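Local structure of diol-dehydratase (Roseburia inulinivorans, 5I2A) at residues G594-A597 against T598-G601. The protein is a glycyl radical enzyme of the B12-independent type that dehydrates 1,2-propanediol, discriminating between substrates and between enantiomers. Residues are numbered along the deposited sequence; the frame is centred on the assembly and turned at random.
Sequences GLDA and TTAG
Asp596 OD1 accepts from Thr599 N at 2.9 Å, with an angle of 167° at the hydrogen and the donor arriving nearly along the carboxylate C-O axis. This is an N-cap: Asp596 stands immediately before helix 597-613, and its side chain satisfies an amide of the first turn. The torsion explains the reach, because CG lies between the backbone N and the carbonyl carbon (chi1 61°), which turns OD1 toward the amide N-H groups at the start of the helix. Thr599 OG1 also approaches, 3.2 Å from Asp596 OD1, and the Thr599 side chain crosses that of Asp596 at about a right angle. The other carboxylate oxygen, OD2, is hydrogen-bonded to His716 ND1, so both oxygens are engaged and the group's rotation is restrained. A negative cap here would probably interact favourably with the helix dipole. Regular helical bonding starts at once, Ala600 N to Asp596 O and Gly601 N to Ala597 O both measuring 2.9 Å. Leu595 CB comes within 4.3 Å of Thr599 CG2, a loose apolar contact. At the protein surface, the cap joins the loop after helix 580-588 to helix 597-613, while Leu595, Thr599 and Ala600 pack on Val630 of helix 620-632.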
# COMPACT_ATOMS: atom_id res chain seq x y z
N GLY A 594 -31.37 38.50 20.36
CA GLY A 594 -32.25 37.44 19.92
C GLY A 594 -31.52 36.14 19.60
O GLY A 594 -30.38 36.15 19.13
N LEU A 595 -32.18 35.02 19.85
CA LEU A 595 -31.59 33.72 19.56
C LEU A 595 -32.24 33.18 18.31
O LEU A 595 -33.41 33.45 18.06
CB LEU A 595 -31.78 32.77 20.74
CG LEU A 595 -31.32 33.29 22.10
CD1 LEU A 595 -31.63 32.27 23.18
CD2 LEU A 595 -29.84 33.65 22.11
N ASP A 596 -31.48 32.44 17.50
CA ASP A 596 -31.94 32.08 16.17
C ASP A 596 -32.24 30.60 16.02
O ASP A 596 -32.18 29.85 16.99
CB ASP A 596 -30.90 32.52 15.11
CG ASP A 596 -29.53 31.84 15.30
OD1 ASP A 596 -29.40 30.92 16.14
OD2 ASP A 596 -28.58 32.24 14.61
N ALA A 597 -32.53 30.18 14.80
CA ALA A 597 -32.87 28.80 14.50
C ALA A 597 -31.73 27.84 14.86
O ALA A 597 -31.97 26.73 15.35
CB ALA A 597 -33.23 28.65 13.04
N THR A 598 -30.49 28.27 14.63
CA THR A 598 -29.34 27.43 14.93
C THR A 598 -29.27 27.19 16.44
O THR A 598 -29.10 26.06 16.89
CB THR A 598 -28.01 28.05 14.42
OG1 THR A 598 -28.08 28.19 13.00
CG2 THR A 598 -26.83 27.16 14.77
N THR A 599 -29.42 28.24 17.22
CA THR A 599 -29.40 28.08 18.67
C THR A 599 -30.60 27.25 19.15
O THR A 599 -30.47 26.39 20.02
CB THR A 599 -29.37 29.43 19.36
OG1 THR A 599 -28.18 30.12 18.97
CG2 THR A 599 -29.38 29.26 20.88
N ALA A 600 -31.76 27.48 18.55
CA ALA A 600 -32.95 26.72 18.89
C ALA A 600 -32.69 25.23 18.70
O ALA A 600 -32.92 24.43 19.60
CB ALA A 600 -34.12 27.17 18.06
N GLY A 601 -32.19 24.87 17.52
CA GLY A 601 -31.84 23.50 17.21
C GLY A 601 -30.81 22.91 18.17
O GLY A 601 -30.98 21.77 18.62